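Local coordinates for phosphatidylinositol 4,5-bisphosphate-binding protein SLM1 (Saccharomyces cerevisiae, PDB 4A6F), which binds phosphatidylinositol 4,5-bisphosphate at the plasma membrane and acts with SLM2 as an effector of TORC2 and calcineurin signalling, mediating actin polarization, at residues A[59-64]-A[79-84]. Residues are numbered along the deposited sequence; the frame is centred on the assembly and turned at random.
Sequences VTEHSR and KFVLHA. With SEP (phosphoserine), chain E.
Ser63 sets OG beside its own backbone N (chi1 -56°), and the hydroxyl thereby reaches Lys79 N, which donates to it at 2.9 Å. Ser63 N in turn gives its hydrogen to Lys79 O, so one serine grips both backbone polar groups of the lysine where strand 57-62 runs out into loop. Further along, Val81 is gripped by backbone atoms of two residues: Val81 N donates to Glu61 O at 2.9 Å, and Thr60 N to Val81 O at 3.0 Å. Two residues facing the two bonds of one valine mark a classic beta bulge, with the register slipping by one between the non-hydrogen-bonded pairs Val59-Leu82 and His62-Phe80. With the extra residue in this strand, the side chains of both Thr60 and Glu61 come to lie against Val81. Thr60 OG1 lies across Val81 CB at 3.5 Å, whereas Glu61, its CG between backbone N and carbonyl carbon (chi1 49°), runs alongside the valine and rests its CG on Val81 CG2 at 3.5 Å. Thr60 CG2 also touches CB of His83, whose ND1 is bonded to Asn95. Across the other face, Val59 CG1 meets Leu82 CD1 at 3.6 Å and lies obliquely by the Phe80 ring; Phe110 and Leu113 of helix 103-115 cover Val59. His62 packs CB against Phe80 CB, and its ring swings off to meet Phe110 edge-to-face, while ND1 donates in the ring plane to Ser63 O at 2.7 Å. These are two neighbouring antiparallel strands of the PH domain, 57-62 at one border of the chain's sheet, with the C-terminal helix against their apolar face. The extended Lys79 chain leaves this pairing, and NZ donates a hydrogen bond to O1P of a bound phosphoserine (3.0 Å), also held by Lys99; the positive charge of the two lysines probably helps hold its anionic phosphate.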
loop_
_atom_site.group_PDB
_atom_site.type_symbol
_atom_site.label_atom_id
_atom_site.label_comp_id
_atom_site.label_asym_id
_atom_site.label_seq_id
_atom_site.Cartn_x
_atom_site.Cartn_y
_atom_site.Cartn_z
ATOM N N VAL A 59 -16.636 -2.011 -5.322
ATOM C CA VAL A 59 -17.123 -3.232 -5.930
ATOM C C VAL A 59 -18.496 -3.456 -5.352
ATOM O O VAL A 59 -18.682 -3.411 -4.135
ATOM C CB VAL A 59 -16.194 -4.439 -5.693
ATOM C CG1 VAL A 59 -14.971 -4.343 -6.607
ATOM C CG2 VAL A 59 -15.770 -4.517 -4.228
ATOM N N THR A 60 -19.472 -3.668 -6.221
ATOM C CA THR A 60 -20.849 -3.650 -5.759
ATOM C C THR A 60 -21.473 -5.040 -5.710
ATOM O O THR A 60 -21.729 -5.564 -4.626
ATOM C CB THR A 60 -21.696 -2.672 -6.583
ATOM O OG1 THR A 60 -21.636 -3.046 -7.961
ATOM C CG2 THR A 60 -21.161 -1.249 -6.422
ATOM N N GLU A 61 -21.717 -5.640 -6.867
ATOM C CA GLU A 61 -22.315 -6.966 -6.876
ATOM C C GLU A 61 -21.413 -7.994 -7.537
ATOM O O GLU A 61 -20.457 -7.654 -8.238
ATOM C CB GLU A 61 -23.695 -6.942 -7.542
ATOM C CG GLU A 61 -23.714 -6.237 -8.866
ATOM C CD GLU A 61 -25.082 -6.231 -9.518
ATOM O OE1 GLU A 61 -25.853 -7.198 -9.330
ATOM O OE2 GLU A 61 -25.381 -5.250 -10.229
ATOM N N HIS A 62 -21.724 -9.261 -7.296
ATOM C CA HIS A 62 -20.999 -10.344 -7.926
ATOM C C HIS A 62 -21.936 -11.524 -8.113
ATOM O O HIS A 62 -23.024 -11.589 -7.512
ATOM C CB HIS A 62 -19.762 -10.745 -7.108
ATOM C CG HIS A 62 -20.081 -11.251 -5.731
ATOM N ND1 HIS A 62 -20.734 -12.445 -5.508
ATOM C CD2 HIS A 62 -19.812 -10.736 -4.507
ATOM C CE1 HIS A 62 -20.871 -12.636 -4.207
ATOM N NE2 HIS A 62 -20.317 -11.616 -3.576
ATOM N N SER A 63 -21.512 -12.455 -8.949
ATOM C CA SER A 63 -22.308 -13.631 -9.234
ATOM C C SER A 63 -22.561 -14.432 -7.960
ATOM O O SER A 63 -21.762 -14.413 -7.025
ATOM C CB SER A 63 -21.585 -14.512 -10.249
ATOM O OG SER A 63 -21.288 -13.782 -11.423
ATOM N N ARG A 64 -23.687 -15.138 -7.934
ATOM C CA ARG A 64 -23.906 -16.153 -6.918
ATOM C C ARG A 64 -23.357 -17.454 -7.472
ATOM O O ARG A 64 -23.462 -17.711 -8.671
ATOM C CB ARG A 64 -25.392 -16.291 -6.588
ATOM C CG ARG A 64 -25.906 -15.241 -5.619
ATOM C CD ARG A 64 -27.359 -15.501 -5.235
ATOM N NE ARG A 64 -27.519 -16.687 -4.398
ATOM C CZ ARG A 64 -28.696 -17.208 -4.061
ATOM N NH1 ARG A 64 -29.819 -16.654 -4.498
ATOM N NH2 ARG A 64 -28.753 -18.288 -3.292
ATOM N N LYS A 79 -18.472 -13.451 -12.218
ATOM C CA LYS A 79 -18.480 -12.031 -12.574
ATOM C C LYS A 79 -18.616 -11.120 -11.361
ATOM O O LYS A 79 -19.185 -11.494 -10.333
ATOM C CB LYS A 79 -19.648 -11.714 -13.503
ATOM C CG LYS A 79 -19.631 -12.376 -14.850
ATOM C CD LYS A 79 -20.937 -11.998 -15.547
ATOM C CE LYS A 79 -21.118 -12.663 -16.883
ATOM N NZ LYS A 79 -22.523 -12.426 -17.344
ATOM N N PHE A 80 -18.111 -9.903 -11.505
ATOM C CA PHE A 80 -18.326 -8.869 -10.497
ATOM C C PHE A 80 -18.388 -7.505 -11.165
ATOM O O PHE A 80 -17.916 -7.329 -12.295
ATOM C CB PHE A 80 -17.265 -8.911 -9.381
ATOM C CG PHE A 80 -15.875 -8.505 -9.819
ATOM C CD1 PHE A 80 -14.978 -9.449 -10.307
ATOM C CD2 PHE A 80 -15.447 -7.191 -9.695
ATOM C CE1 PHE A 80 -13.687 -9.088 -10.691
ATOM C CE2 PHE A 80 -14.161 -6.824 -10.078
ATOM C CZ PHE A 80 -13.281 -7.775 -10.578
ATOM N N VAL A 81 -19.002 -6.556 -10.471
ATOM C CA VAL A 81 -19.145 -5.191 -10.964
ATOM C C VAL A 81 -18.252 -4.239 -10.190
ATOM O O VAL A 81 -18.228 -4.248 -8.944
ATOM C CB VAL A 81 -20.604 -4.685 -10.851
ATOM C CG1 VAL A 81 -20.716 -3.282 -11.405
ATOM C CG2 VAL A 81 -21.556 -5.620 -11.582
ATOM N N LEU A 82 -17.516 -3.423 -10.936
ATOM C CA LEU A 82 -16.696 -2.365 -10.366
ATOM C C LEU A 82 -17.333 -1.042 -10.764
ATOM O O LEU A 82 -17.510 -0.752 -11.949
ATOM C CB LEU A 82 -15.251 -2.473 -10.879
ATOM C CG LEU A 82 -14.241 -1.462 -10.326
ATOM C CD1 LEU A 82 -14.052 -1.646 -8.832
ATOM C CD2 LEU A 82 -12.901 -1.598 -11.050
ATOM N N HIS A 83 -17.710 -0.259 -9.761
ATOM C CA HIS A 83 -18.464 0.970 -9.960
ATOM C C HIS A 83 -17.591 2.206 -9.764
ATOM O O HIS A 83 -16.699 2.220 -8.913
ATOM C CB HIS A 83 -19.637 0.999 -8.985
ATOM C CG HIS A 83 -20.381 2.298 -8.971
ATOM N ND1 HIS A 83 -21.457 2.550 -9.796
ATOM C CD2 HIS A 83 -20.211 3.415 -8.224
ATOM C CE1 HIS A 83 -21.913 3.768 -9.562
ATOM N NE2 HIS A 83 -21.177 4.313 -8.611
ATOM N N ALA A 84 -17.866 3.246 -10.548
ATOM C CA ALA A 84 -17.059 4.464 -10.541
ATOM C C ALA A 84 -17.825 5.687 -10.041
ATOM O O ALA A 84 -19.054 5.732 -10.087
ATOM C CB ALA A 84 -16.509 4.733 -11.930
HETATM N N SEP E . -23.623 -12.747 -21.072
HETATM C CA SEP E . -22.605 -11.739 -20.497
HETATM C CB SEP E . -21.280 -11.769 -21.241
HETATM O OG SEP E . -20.548 -12.880 -20.801
HETATM C C SEP E . -23.053 -10.338 -20.304
HETATM O O SEP E . -24.267 -10.028 -20.208
HETATM O OXT SEP E . -22.075 -9.302 -20.094
HETATM P P SEP E . -21.319 -14.195 -20.688
HETATM O O1P SEP E . -22.634 -14.183 -19.831
HETATM O O2P SEP E . -21.735 -14.689 -22.060
HETATM O O3P SEP E . -20.511 -14.964 -20.011
#